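Local coordinates for CELL WALL surface anchor family protein (PDB 2WW8) that serves as the pilus adhesin RrgA of Streptococcus pneumoniae and probably helps the bacterium recognise and attach to host cells, at residues N124-V129 and D720-P725; T278-T283 and K317-L322; T310-N315 and N348-Q353; G736-I741 and G826-V831; G797-F802 and F821-G826. All coordinates share one frame; numbering follows the deposited sequence.

Contact 1 of 5, residues N124-V129 and D720-P725; sequences NGRTTV and DVRKYP
R722 reaches out from its CB, which points at 124-129. CG lies anti to the backbone N (chi1 -152°), and CD comes down beside the R126 backbone, 3.8 Å from R126 CA. A bend at chi3 then turns the guanidinium. R126 CB lies over one face of it, toward the rim. R722 NH1 sits 3.5 Å from R126 CD and 4.0 Å from R126 NH1, so the like charges probably repel somewhat. The guanidinium planes are 15° apart. R722 NH2 is 3.4 Å from N124 ND2. Both are donors and form no bond to each other; R722 NH2 is satisfied by the carbonyls of D684 and F686, and N124 ND2 by that of E685. P725 CG packs on T127 CG2 at 3.5 Å, and a water links T127 N to K723 O. The arginines meet in the loops leading into strands 127-129 and 724-730. T127 and V129 pack on P725 between the two sheets of a prealbumin-like beta sandwich.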
# COMPACT_ATOMS: atom_id res chain seq x y z
N ASN A 124 35.46 -8.03 8.03
CA ASN A 124 34.29 -7.14 8.19
C ASN A 124 34.34 -6.04 9.26
O ASN A 124 33.32 -5.41 9.55
CB ASN A 124 33.03 -7.99 8.42
CG ASN A 124 33.02 -8.68 9.78
OD1 ASN A 124 33.95 -8.54 10.57
ND2 ASN A 124 31.96 -9.43 10.06
N GLY A 125 35.51 -5.84 9.87
CA GLY A 125 35.73 -4.82 10.90
C GLY A 125 35.32 -5.16 12.33
O GLY A 125 35.26 -4.30 13.20
N ARG A 126 35.05 -6.44 12.56
CA ARG A 126 34.71 -6.94 13.88
C ARG A 126 35.98 -6.97 14.75
O ARG A 126 36.95 -7.67 14.44
CB ARG A 126 34.18 -8.35 13.71
CG ARG A 126 34.26 -9.22 14.91
CD ARG A 126 32.91 -9.24 15.55
NE ARG A 126 32.62 -10.61 15.93
CZ ARG A 126 32.15 -11.55 15.11
NH1 ARG A 126 31.88 -11.31 13.83
NH2 ARG A 126 31.94 -12.76 15.61
N THR A 127 35.94 -6.20 15.83
CA THR A 127 37.11 -6.03 16.70
C THR A 127 36.98 -6.82 17.99
O THR A 127 36.07 -6.58 18.79
CB THR A 127 37.28 -4.54 17.07
OG1 THR A 127 37.50 -3.78 15.87
CG2 THR A 127 38.47 -4.36 18.04
N THR A 128 37.92 -7.74 18.20
CA THR A 128 37.91 -8.56 19.41
C THR A 128 39.21 -8.41 20.22
O THR A 128 40.31 -8.42 19.65
CB THR A 128 37.71 -10.05 19.03
OG1 THR A 128 36.59 -10.14 18.14
CG2 THR A 128 37.49 -10.94 20.24
N VAL A 129 39.10 -8.26 21.54
CA VAL A 129 40.30 -8.27 22.38
C VAL A 129 40.42 -9.66 22.99
O VAL A 129 39.61 -10.00 23.85
CB VAL A 129 40.21 -7.17 23.46
CG1 VAL A 129 41.50 -7.10 24.28
CG2 VAL A 129 39.90 -5.82 22.82
N ASP A 720 23.17 -2.44 10.03
CA ASP A 720 23.40 -2.22 11.46
C ASP A 720 24.80 -1.62 11.63
O ASP A 720 25.56 -1.59 10.67
CB ASP A 720 23.28 -3.50 12.30
CG ASP A 720 23.04 -3.21 13.79
OD1 ASP A 720 22.79 -2.05 14.20
OD2 ASP A 720 23.13 -4.16 14.60
N VAL A 721 25.10 -1.14 12.84
CA VAL A 721 26.42 -0.55 13.11
C VAL A 721 27.04 -1.41 14.21
O VAL A 721 26.38 -1.70 15.22
CB VAL A 721 26.35 0.95 13.51
CG1 VAL A 721 25.48 1.19 14.74
CG2 VAL A 721 27.75 1.51 13.81
N ARG A 722 28.26 -1.87 14.00
CA ARG A 722 28.81 -2.84 14.94
C ARG A 722 29.24 -2.14 16.24
O ARG A 722 29.71 -1.00 16.22
CB ARG A 722 29.98 -3.53 14.26
CG ARG A 722 30.22 -4.91 14.77
CD ARG A 722 31.28 -5.41 13.81
NE ARG A 722 30.69 -6.21 12.75
CZ ARG A 722 30.09 -7.36 13.00
NH1 ARG A 722 30.03 -7.76 14.27
NH2 ARG A 722 29.54 -8.08 12.03
N LYS A 723 29.04 -2.81 17.37
CA LYS A 723 29.54 -2.30 18.65
C LYS A 723 31.05 -2.47 18.80
O LYS A 723 31.66 -3.41 18.26
CB LYS A 723 28.84 -2.96 19.83
CG LYS A 723 27.45 -2.42 20.04
CD LYS A 723 26.68 -3.44 20.84
CE LYS A 723 25.20 -3.14 20.86
NZ LYS A 723 24.76 -3.47 22.26
N TYR A 724 31.66 -1.56 19.54
CA TYR A 724 33.11 -1.66 19.72
C TYR A 724 33.44 -2.11 21.14
O TYR A 724 32.71 -1.80 22.08
CB TYR A 724 33.84 -0.38 19.30
CG TYR A 724 33.47 0.78 20.17
CD1 TYR A 724 34.07 0.93 21.43
CD2 TYR A 724 32.52 1.71 19.76
CE1 TYR A 724 33.72 1.97 22.25
CE2 TYR A 724 32.18 2.77 20.58
CZ TYR A 724 32.79 2.89 21.82
OH TYR A 724 32.47 3.92 22.67
N PRO A 725 34.54 -2.86 21.29
CA PRO A 725 35.04 -3.22 22.63
C PRO A 725 35.70 -2.07 23.40
O PRO A 725 36.49 -1.32 22.83
CB PRO A 725 36.05 -4.36 22.36
CG PRO A 725 36.47 -4.16 20.94
CD PRO A 725 35.35 -3.44 20.20
O HOH W 1 33.71 -4.43 16.80

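Contact 2 of 5, residues T278-T283 and K317-L322; sequences TIFDGT and KDYSYL
The contact belongs to a von Willebrand factor A-like domain, where the loop after edge strand 269-275 meets the segment leading into strand 321-322. The bound magnesium ion, held by S234, S236 and D387, is about 10 Å from the F280 side chain. F280 centres an inverse gamma turn, and its carbonyl is the main grip. F280 O accepts from Y319 N at 3.0 Å and from S320 OG at 2.9 Å. Both donors stand above the carbonyl plane. S320 OG also receives the backbone N-H of T274. G282 N bonds weakly to K317 O and also to T316 OG1. F280 CD2 meets the edge of the Y319 ring at CD2, 4.1 Å away. Each segment has an Asx turn. D281 OD1 takes T283 N at 3.0 Å and T283 OG1 at 2.6 Å; D318 OD1 takes S320 N at 3.2 Å. The D318 carboxylate also pairs with K337. Two bonds thus fix the F280 peptide, and each aspartate shapes its own turn.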
# COMPACT_ATOMS: atom_id res chain seq x y z
N THR A 278 -38.96 9.68 -23.75
CA THR A 278 -38.03 10.30 -24.69
C THR A 278 -36.63 9.89 -24.23
O THR A 278 -36.48 9.16 -23.23
CB THR A 278 -38.18 11.87 -24.86
OG1 THR A 278 -37.31 12.41 -25.89
CG2 THR A 278 -37.79 12.54 -23.52
N ILE A 279 -35.63 10.34 -25.00
CA ILE A 279 -34.25 10.12 -24.61
C ILE A 279 -33.92 11.07 -23.45
O ILE A 279 -34.13 12.28 -23.55
CB ILE A 279 -33.25 10.41 -25.78
CG1 ILE A 279 -33.62 9.61 -27.04
CG2 ILE A 279 -31.81 10.26 -25.23
CD1 ILE A 279 -33.76 8.16 -26.71
N PHE A 280 -33.42 10.54 -22.34
CA PHE A 280 -33.16 11.36 -21.18
C PHE A 280 -31.77 12.04 -21.31
O PHE A 280 -30.76 11.49 -20.91
CB PHE A 280 -33.26 10.51 -19.88
CG PHE A 280 -34.66 10.27 -19.43
CD1 PHE A 280 -35.75 10.81 -20.17
CD2 PHE A 280 -34.93 9.53 -18.28
CE1 PHE A 280 -37.03 10.64 -19.70
CE2 PHE A 280 -36.24 9.34 -17.81
CZ PHE A 280 -37.29 9.93 -18.53
N ASP A 281 -31.73 13.21 -21.93
CA ASP A 281 -30.49 13.85 -22.35
C ASP A 281 -30.39 15.29 -21.87
O ASP A 281 -29.48 16.04 -22.28
CB ASP A 281 -30.32 13.79 -23.88
CG ASP A 281 -31.39 14.64 -24.60
OD1 ASP A 281 -32.26 15.28 -23.93
OD2 ASP A 281 -31.36 14.66 -25.84
N GLY A 282 -31.30 15.72 -21.00
CA GLY A 282 -31.18 17.06 -20.44
C GLY A 282 -31.92 18.16 -21.17
O GLY A 282 -32.05 19.28 -20.66
N THR A 283 -32.39 17.85 -22.37
CA THR A 283 -33.05 18.86 -23.21
C THR A 283 -34.50 19.04 -22.80
O THR A 283 -35.13 18.20 -22.16
CB THR A 283 -33.02 18.52 -24.73
OG1 THR A 283 -33.65 17.24 -24.98
CG2 THR A 283 -31.54 18.47 -25.24
N LYS A 317 -33.92 14.61 -17.16
CA LYS A 317 -32.64 14.44 -16.52
C LYS A 317 -31.63 14.05 -17.61
O LYS A 317 -32.01 13.38 -18.59
CB LYS A 317 -32.73 13.25 -15.54
CG LYS A 317 -33.48 13.47 -14.22
CD LYS A 317 -32.93 14.63 -13.35
CE LYS A 317 -31.95 14.34 -12.26
NZ LYS A 317 -31.75 15.40 -11.14
N ASP A 318 -30.38 14.44 -17.41
CA ASP A 318 -29.36 14.07 -18.35
C ASP A 318 -28.69 12.78 -17.91
O ASP A 318 -27.71 12.81 -17.17
CB ASP A 318 -28.36 15.21 -18.56
CG ASP A 318 -27.37 14.88 -19.68
OD1 ASP A 318 -27.49 13.79 -20.34
OD2 ASP A 318 -26.46 15.72 -19.86
N TYR A 319 -29.27 11.65 -18.34
CA TYR A 319 -28.66 10.36 -18.01
C TYR A 319 -28.03 9.76 -19.25
O TYR A 319 -27.88 8.55 -19.31
CB TYR A 319 -29.80 9.45 -17.51
CG TYR A 319 -30.34 9.83 -16.11
CD1 TYR A 319 -29.48 10.31 -15.10
CD2 TYR A 319 -31.70 9.67 -15.80
CE1 TYR A 319 -29.99 10.63 -13.79
CE2 TYR A 319 -32.21 9.96 -14.50
CZ TYR A 319 -31.34 10.43 -13.52
OH TYR A 319 -31.85 10.74 -12.28
N SER A 320 -27.72 10.57 -20.28
CA SER A 320 -27.18 9.95 -21.49
C SER A 320 -25.73 10.40 -21.73
O SER A 320 -25.26 11.39 -21.15
CB SER A 320 -28.08 10.20 -22.70
OG SER A 320 -29.29 9.53 -22.46
N TYR A 321 -24.98 9.60 -22.50
CA TYR A 321 -23.69 10.04 -22.95
C TYR A 321 -23.58 9.69 -24.42
O TYR A 321 -23.18 8.57 -24.80
CB TYR A 321 -22.59 9.44 -22.07
CG TYR A 321 -21.30 10.18 -22.30
CD1 TYR A 321 -20.49 9.88 -23.41
CD2 TYR A 321 -20.89 11.19 -21.42
CE1 TYR A 321 -19.29 10.54 -23.63
CE2 TYR A 321 -19.69 11.88 -21.63
CZ TYR A 321 -18.93 11.54 -22.74
OH TYR A 321 -17.79 12.23 -22.96
N LEU A 322 -23.98 10.65 -25.25
CA LEU A 322 -24.39 10.32 -26.62
C LEU A 322 -23.19 10.34 -27.58
O LEU A 322 -23.38 10.61 -28.77
CB LEU A 322 -25.41 11.33 -27.14
CG LEU A 322 -26.73 11.23 -26.37
CD1 LEU A 322 -27.75 12.35 -26.69
CD2 LEU A 322 -27.33 9.84 -26.36

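Contact 3 of 5, residues T310-N315 and N348-Q353; sequences TSFTTN and NRLMYQ
Strand 311-315 belongs to an antiparallel beta sheet that appears to be inserted in the von Willebrand factor A-like domain. It packs against the start of a 3-10 segment, from residue 351, and L350 just before it. No hydrogen bond crosses, so side-chain shape makes the contact. The CB of F312 points at the other segment, with CG anti to its own carbonyl carbon. Q353 covers one face of the F312 ring. Its chi1 (-45°) sets CG over the ring centre, 3.6 Å from the centroid, in a CH-pi contact. The bend at chi2 then folds the amide back over the ring. It stacks at 28° to the ring, with OE1 3.8 Å from F312 CE2. A weak bond from Q353 NE2 to R349 O may help keep it there. W305 meets F312 edge-to-face. L350 has CG anti to its backbone N, and chi2 (75°) turns its two methyls to different neighbours. L350 CD1 touches F312 CD1 at 3.6 Å, and L350 CD2 touches T314 CB at 3.7 Å. Both strand side chains slide past L350 in the opposite direction. M351 is bent at chi2 and chi3, so the thioether curls back toward the strand and crosses T314 at about a right angle. T314 CG2, in the crowded position between N and carbonyl carbon, meets M351 SD at 3.7 Å.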
# COMPACT_ATOMS: atom_id res chain seq x y z
N THR A 310 -53.22 19.27 -20.29
CA THR A 310 -53.15 18.16 -21.24
C THR A 310 -51.73 18.00 -21.77
O THR A 310 -51.43 17.07 -22.53
CB THR A 310 -54.12 18.39 -22.38
OG1 THR A 310 -53.87 19.68 -22.96
CG2 THR A 310 -55.56 18.33 -21.76
N SER A 311 -50.84 18.90 -21.40
CA SER A 311 -49.44 18.67 -21.79
C SER A 311 -48.50 19.07 -20.68
O SER A 311 -48.87 19.84 -19.79
CB SER A 311 -49.12 19.40 -23.10
OG SER A 311 -49.00 20.77 -22.87
N PHE A 312 -47.27 18.56 -20.73
CA PHE A 312 -46.31 18.83 -19.68
C PHE A 312 -44.98 19.08 -20.39
O PHE A 312 -44.64 18.34 -21.33
CB PHE A 312 -46.14 17.58 -18.77
CG PHE A 312 -47.39 17.21 -17.98
CD1 PHE A 312 -47.67 17.84 -16.75
CD2 PHE A 312 -48.31 16.31 -18.48
CE1 PHE A 312 -48.82 17.53 -15.99
CE2 PHE A 312 -49.48 16.00 -17.77
CZ PHE A 312 -49.72 16.60 -16.52
N THR A 313 -44.26 20.09 -19.91
CA THR A 313 -43.00 20.48 -20.53
C THR A 313 -41.93 20.66 -19.46
O THR A 313 -42.17 21.30 -18.42
CB THR A 313 -43.13 21.80 -21.29
OG1 THR A 313 -44.12 21.61 -22.30
CG2 THR A 313 -41.75 22.16 -21.93
N THR A 314 -40.78 20.07 -19.70
CA THR A 314 -39.67 20.29 -18.74
C THR A 314 -38.35 19.83 -19.37
O THR A 314 -38.41 19.21 -20.42
CB THR A 314 -39.87 19.48 -17.40
OG1 THR A 314 -38.81 19.85 -16.48
CG2 THR A 314 -39.81 17.97 -17.56
N ASN A 315 -37.20 20.08 -18.74
CA ASN A 315 -35.94 19.42 -19.14
C ASN A 315 -35.91 18.01 -18.52
O ASN A 315 -36.16 17.82 -17.33
CB ASN A 315 -34.71 20.22 -18.67
CG ASN A 315 -34.57 21.56 -19.39
OD1 ASN A 315 -35.40 22.43 -19.17
ND2 ASN A 315 -33.56 21.73 -20.26
N ASN A 348 -48.63 12.56 -9.43
CA ASN A 348 -48.61 13.92 -8.88
C ASN A 348 -47.27 14.64 -9.14
O ASN A 348 -47.19 15.88 -9.01
CB ASN A 348 -48.98 13.94 -7.41
CG ASN A 348 -48.15 12.99 -6.59
OD1 ASN A 348 -48.13 11.75 -6.84
ND2 ASN A 348 -47.43 13.55 -5.63
N ARG A 349 -46.24 13.89 -9.50
CA ARG A 349 -45.00 14.50 -9.94
C ARG A 349 -45.03 14.78 -11.43
O ARG A 349 -45.39 13.93 -12.22
CB ARG A 349 -43.76 13.64 -9.65
CG ARG A 349 -43.31 13.71 -8.18
CD ARG A 349 -43.33 15.16 -7.62
NE ARG A 349 -42.99 15.32 -6.20
CZ ARG A 349 -41.77 15.21 -5.68
NH1 ARG A 349 -40.70 14.94 -6.42
NH2 ARG A 349 -41.59 15.37 -4.38
N LEU A 350 -44.57 15.96 -11.81
CA LEU A 350 -44.32 16.26 -13.20
C LEU A 350 -43.41 15.20 -13.86
O LEU A 350 -43.69 14.76 -14.96
CB LEU A 350 -43.67 17.65 -13.27
CG LEU A 350 -43.11 18.02 -14.67
CD1 LEU A 350 -44.30 18.35 -15.55
CD2 LEU A 350 -42.16 19.25 -14.50
N MET A 351 -42.32 14.76 -13.23
CA MET A 351 -41.40 13.90 -13.98
C MET A 351 -41.97 12.54 -14.29
O MET A 351 -41.49 11.86 -15.20
CB MET A 351 -40.05 13.73 -13.30
CG MET A 351 -39.35 15.09 -13.03
SD MET A 351 -39.00 15.93 -14.64
CE MET A 351 -38.16 14.60 -15.53
N TYR A 352 -42.98 12.13 -13.53
CA TYR A 352 -43.71 10.88 -13.83
C TYR A 352 -44.29 10.91 -15.23
O TYR A 352 -44.40 9.86 -15.92
CB TYR A 352 -44.78 10.77 -12.71
CG TYR A 352 -45.64 9.53 -12.81
CD1 TYR A 352 -46.69 9.45 -13.72
CD2 TYR A 352 -45.33 8.40 -12.04
CE1 TYR A 352 -47.47 8.27 -13.83
CE2 TYR A 352 -46.09 7.23 -12.14
CZ TYR A 352 -47.15 7.20 -13.00
OH TYR A 352 -47.91 6.07 -13.07
N GLN A 353 -44.69 12.11 -15.68
CA GLN A 353 -45.35 12.20 -16.99
C GLN A 353 -44.39 11.80 -18.12
O GLN A 353 -44.88 11.56 -19.22
CB GLN A 353 -45.95 13.58 -17.26
CG GLN A 353 -46.74 14.12 -15.99
CD GLN A 353 -47.85 13.18 -15.55
OE1 GLN A 353 -48.53 12.60 -16.41
NE2 GLN A 353 -48.06 13.04 -14.23

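Contact 4 of 5, residues G736-I741 and G826-V831; sequences GDIEFI and GEVRDV
Strands 736-741 and 827-831 cross at 64° with their axes 6.0 Å apart at closest approach. They are strands of the two different sheets of a prealbumin-like beta sandwich, so no backbone hydrogen bond joins them. Their chains come closest where both start. There two glycines meet, and G736 CA donates a C-H...O contact to G826 O at 3.4 Å. G826 has a positive phi, which favours glycine, and it closes the turn from strand 816-824; its N-H is bonded to D796 OD1. From these glycines the strands diverge, and side chains fill the space between the sheets. V828 points at the other strand and has CG1 anti to its backbone N. Its CG2 presses on D737 O at 3.1 Å and lies 3.8 Å from I738 CB. I738 also has CG1 anti to its backbone N (chi1 -176°), with the chain extended to CD1. This sends the CD1 methyl across to the opposing sheet, where F821 of strand 816-824 touches the same side chain. I738 and V828 cross at about a right angle, while I738 and V831 meet tip to tip. The methyl I738 CD1 is 4.0 Å from V831 CG2. I738 CD1 and V828 CG1 are 3.4 Å apart, tighter than usual for two carbons.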
# COMPACT_ATOMS: atom_id res chain seq x y z
N GLY A 736 56.58 4.12 46.68
CA GLY A 736 58.01 4.37 46.64
C GLY A 736 58.89 3.27 47.22
O GLY A 736 58.49 2.50 48.10
N ASP A 737 60.12 3.26 46.70
CA ASP A 737 61.22 2.46 47.23
C ASP A 737 62.59 3.15 47.06
O ASP A 737 62.81 3.92 46.12
CB ASP A 737 61.20 1.07 46.60
CG ASP A 737 61.61 1.09 45.14
OD1 ASP A 737 60.91 1.71 44.30
OD2 ASP A 737 62.65 0.48 44.84
N ILE A 738 63.50 2.86 47.99
CA ILE A 738 64.80 3.51 48.07
C ILE A 738 65.68 2.62 48.96
O ILE A 738 65.22 2.04 49.95
CB ILE A 738 64.71 4.99 48.55
CG1 ILE A 738 66.10 5.65 48.50
CG2 ILE A 738 64.08 5.11 49.96
CD1 ILE A 738 66.07 7.18 48.39
N GLU A 739 66.94 2.46 48.56
CA GLU A 739 67.86 1.60 49.29
C GLU A 739 69.18 2.36 49.51
O GLU A 739 69.65 3.03 48.58
CB GLU A 739 68.13 0.34 48.48
CG GLU A 739 69.08 -0.59 49.18
CD GLU A 739 69.24 -1.85 48.38
OE1 GLU A 739 70.09 -1.86 47.46
OE2 GLU A 739 68.47 -2.79 48.67
N PHE A 740 69.75 2.23 50.70
CA PHE A 740 71.00 2.89 51.09
C PHE A 740 71.97 1.76 51.49
O PHE A 740 71.54 0.69 51.98
CB PHE A 740 70.81 3.80 52.30
CG PHE A 740 69.81 4.93 52.12
CD1 PHE A 740 68.45 4.75 52.38
CD2 PHE A 740 70.23 6.19 51.75
CE1 PHE A 740 67.53 5.81 52.22
CE2 PHE A 740 69.31 7.24 51.60
CZ PHE A 740 67.96 7.06 51.85
N ILE A 741 73.26 1.98 51.24
CA ILE A 741 74.27 1.04 51.68
C ILE A 741 75.11 1.77 52.73
O ILE A 741 75.71 2.83 52.45
CB ILE A 741 75.15 0.55 50.54
CG1 ILE A 741 74.30 -0.14 49.47
CG2 ILE A 741 76.21 -0.45 51.08
CD1 ILE A 741 74.38 0.49 48.12
N GLY A 826 54.55 8.12 44.05
CA GLY A 826 55.39 6.93 44.25
C GLY A 826 56.84 6.99 43.81
O GLY A 826 57.49 5.95 43.66
N GLU A 827 57.35 8.19 43.57
CA GLU A 827 58.77 8.35 43.26
C GLU A 827 59.57 9.08 44.34
O GLU A 827 59.08 9.99 45.01
CB GLU A 827 58.95 9.01 41.90
CG GLU A 827 58.48 8.13 40.74
CD GLU A 827 58.67 8.85 39.42
OE1 GLU A 827 59.82 9.21 39.09
OE2 GLU A 827 57.66 9.08 38.71
N VAL A 828 60.81 8.64 44.50
CA VAL A 828 61.76 9.30 45.37
C VAL A 828 62.14 10.68 44.81
O VAL A 828 62.60 10.79 43.66
CB VAL A 828 63.03 8.43 45.55
CG1 VAL A 828 64.03 9.12 46.52
CG2 VAL A 828 62.68 6.99 45.98
N ARG A 829 61.95 11.73 45.61
CA ARG A 829 62.35 13.10 45.24
C ARG A 829 63.20 13.76 46.33
O ARG A 829 63.08 13.38 47.51
CB ARG A 829 61.14 14.01 44.97
CG ARG A 829 60.29 13.63 43.79
CD ARG A 829 60.95 13.66 42.41
NE ARG A 829 60.00 13.15 41.41
CZ ARG A 829 60.05 13.38 40.10
NH1 ARG A 829 61.02 14.12 39.58
NH2 ARG A 829 59.11 12.87 39.30
N ASP A 830 64.03 14.73 45.93
CA ASP A 830 64.76 15.64 46.82
C ASP A 830 65.55 14.94 47.94
O ASP A 830 65.37 15.23 49.12
CB ASP A 830 63.83 16.69 47.42
CG ASP A 830 63.00 17.40 46.36
OD1 ASP A 830 63.53 17.75 45.27
OD2 ASP A 830 61.80 17.59 46.62
N VAL A 831 66.39 13.99 47.56
CA VAL A 831 67.16 13.22 48.53
C VAL A 831 68.33 14.10 48.97
O VAL A 831 69.20 14.41 48.14
CB VAL A 831 67.73 11.91 47.97
CG1 VAL A 831 68.51 11.18 49.03
CG2 VAL A 831 66.63 11.03 47.39

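Contact 5 of 5, residues G797-F802 and F821-G826; sequences GKYRLF and FQIVNG
The Y799 and F821 rings are nearly parallel, 7° apart, but slid so far that they barely overlap, with centroids 5.4 Å apart. What lies over one face of the F821 ring is instead Y799 CB, a CH-pi contact 3.8 Å from the centroid and offset toward the rim. F821 takes the crowded chi1, with CG between N and carbonyl carbon, and this leans its ring toward Y799. I823 CG1 comes obliquely to Y799 CE1 at 3.9 Å, and Y799 OH bonds to S795 O. On the side of the sheet away from Y799 and F821, K798 and Q822 run side by side as the non-hydrogen-bonded pair. Four backbone bonds knit the antiparallel strands. G797 N to I823 O (2.9 Å) and its return bond make one hydrogen-bonded pair. Y799 N to F821 O (3.0 Å) and F821 N to Y799 O make the next. Strands 797-805 and 816-824 form a beta hairpin between strands 755-761 and 827-833, with F821 packed onto F740 of the facing sheet.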
# COMPACT_ATOMS: atom_id res chain seq x y z
N GLY A 797 54.85 11.46 50.78
CA GLY A 797 55.10 12.40 51.87
C GLY A 797 56.58 12.57 52.16
O GLY A 797 57.42 12.13 51.37
N LYS A 798 56.87 13.21 53.29
CA LYS A 798 58.24 13.51 53.73
C LYS A 798 58.79 12.50 54.74
O LYS A 798 58.08 12.07 55.66
CB LYS A 798 58.30 14.93 54.27
CG LYS A 798 57.77 16.03 53.36
CD LYS A 798 58.38 17.36 53.78
CE LYS A 798 57.54 18.55 53.35
NZ LYS A 798 57.70 18.70 51.89
N TYR A 799 60.06 12.11 54.55
CA TYR A 799 60.77 11.09 55.32
C TYR A 799 62.12 11.61 55.80
O TYR A 799 62.75 12.46 55.13
CB TYR A 799 61.01 9.81 54.52
CG TYR A 799 59.75 9.04 54.18
CD1 TYR A 799 58.93 9.46 53.14
CD2 TYR A 799 59.35 7.91 54.91
CE1 TYR A 799 57.76 8.78 52.83
CE2 TYR A 799 58.19 7.22 54.60
CZ TYR A 799 57.40 7.66 53.55
OH TYR A 799 56.23 7.02 53.18
N ARG A 800 62.53 11.09 56.96
CA ARG A 800 63.83 11.37 57.60
C ARG A 800 64.40 10.06 58.13
O ARG A 800 63.75 9.41 58.97
CB ARG A 800 63.69 12.35 58.78
CG ARG A 800 63.53 13.80 58.39
CD ARG A 800 63.27 14.70 59.60
NE ARG A 800 63.09 16.09 59.17
CZ ARG A 800 62.88 17.13 59.98
NH1 ARG A 800 62.84 16.99 61.30
NH2 ARG A 800 62.71 18.35 59.47
N LEU A 801 65.57 9.67 57.62
CA LEU A 801 66.23 8.45 58.07
C LEU A 801 67.20 8.81 59.21
O LEU A 801 68.02 9.74 59.08
CB LEU A 801 66.91 7.71 56.92
CG LEU A 801 67.81 6.54 57.33
CD1 LEU A 801 67.08 5.26 57.68
CD2 LEU A 801 68.74 6.28 56.18
N PHE A 802 67.08 8.13 60.35
CA PHE A 802 67.93 8.41 61.51
C PHE A 802 68.84 7.23 61.70
O PHE A 802 68.39 6.08 61.58
CB PHE A 802 67.12 8.60 62.81
CG PHE A 802 66.44 9.93 62.94
CD1 PHE A 802 65.35 10.27 62.12
CD2 PHE A 802 66.86 10.85 63.89
CE1 PHE A 802 64.69 11.53 62.24
CE2 PHE A 802 66.20 12.11 64.04
CZ PHE A 802 65.11 12.47 63.20
N PHE A 821 64.20 12.90 52.38
CA PHE A 821 63.74 12.76 50.99
C PHE A 821 62.22 12.78 51.00
O PHE A 821 61.63 12.72 52.08
CB PHE A 821 64.26 11.47 50.34
CG PHE A 821 63.82 10.19 51.03
CD1 PHE A 821 64.63 9.60 52.00
CD2 PHE A 821 62.59 9.59 50.74
CE1 PHE A 821 64.22 8.42 52.64
CE2 PHE A 821 62.18 8.42 51.37
CZ PHE A 821 63.00 7.82 52.31
N GLN A 822 61.62 12.86 49.81
CA GLN A 822 60.18 12.84 49.60
C GLN A 822 59.79 11.74 48.61
O GLN A 822 60.52 11.43 47.67
CB GLN A 822 59.76 14.17 48.98
CG GLN A 822 59.24 15.17 49.95
CD GLN A 822 58.33 16.18 49.26
OE1 GLN A 822 57.11 16.14 49.39
NE2 GLN A 822 58.95 17.07 48.50
N ILE A 823 58.62 11.15 48.83
CA ILE A 823 58.00 10.26 47.84
C ILE A 823 56.79 11.05 47.29
O ILE A 823 55.91 11.49 48.05
CB ILE A 823 57.60 8.86 48.44
CG1 ILE A 823 58.75 8.10 49.13
CG2 ILE A 823 56.99 7.96 47.36
CD1 ILE A 823 59.87 7.60 48.24
N VAL A 824 56.77 11.26 45.98
CA VAL A 824 55.68 11.97 45.29
C VAL A 824 55.29 11.16 44.06
O VAL A 824 56.16 10.84 43.22
CB VAL A 824 56.06 13.41 44.87
CG1 VAL A 824 56.64 13.45 43.45
CG2 VAL A 824 54.83 14.32 44.88
N ASN A 825 54.00 10.85 43.95
CA ASN A 825 53.47 9.97 42.91
C ASN A 825 54.28 8.67 42.86
O ASN A 825 54.67 8.22 41.78
CB ASN A 825 53.48 10.69 41.57
CG ASN A 825 52.67 11.97 41.59
OD1 ASN A 825 51.59 12.05 42.19
ND2 ASN A 825 53.18 13.00 40.93
N GLY A 826 54.55 8.12 44.05
CA GLY A 826 55.39 6.93 44.25
C GLY A 826 56.84 6.99 43.81
O GLY A 826 57.49 5.95 43.66

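Contacts 4 and 5 share G826 and one prealbumin-like domain. Contact 5 knits neighbouring strands within a sheet by backbone bonds, while contact 4 joins facing sheets mainly by apolar side chains, with one C-H...O contact between glycines. R829 N and Q822 O link them directly, with a probable hydrogen bond. Contact 1 is also sheet-to-sheet in a second prealbumin-like domain, but adds arginines and a water; its centre is about 45 Å from the centre of contact 4. Contacts 2 and 3 lie beyond the chain's centre. G282 O and N315 ND2 probably bond between them. Contact 2 relies on polar turns, contact 3 on side-chain packing. No touching residue is exposed in contacts 1 and 5; contacts 2, 3 and 4 include exposed ones.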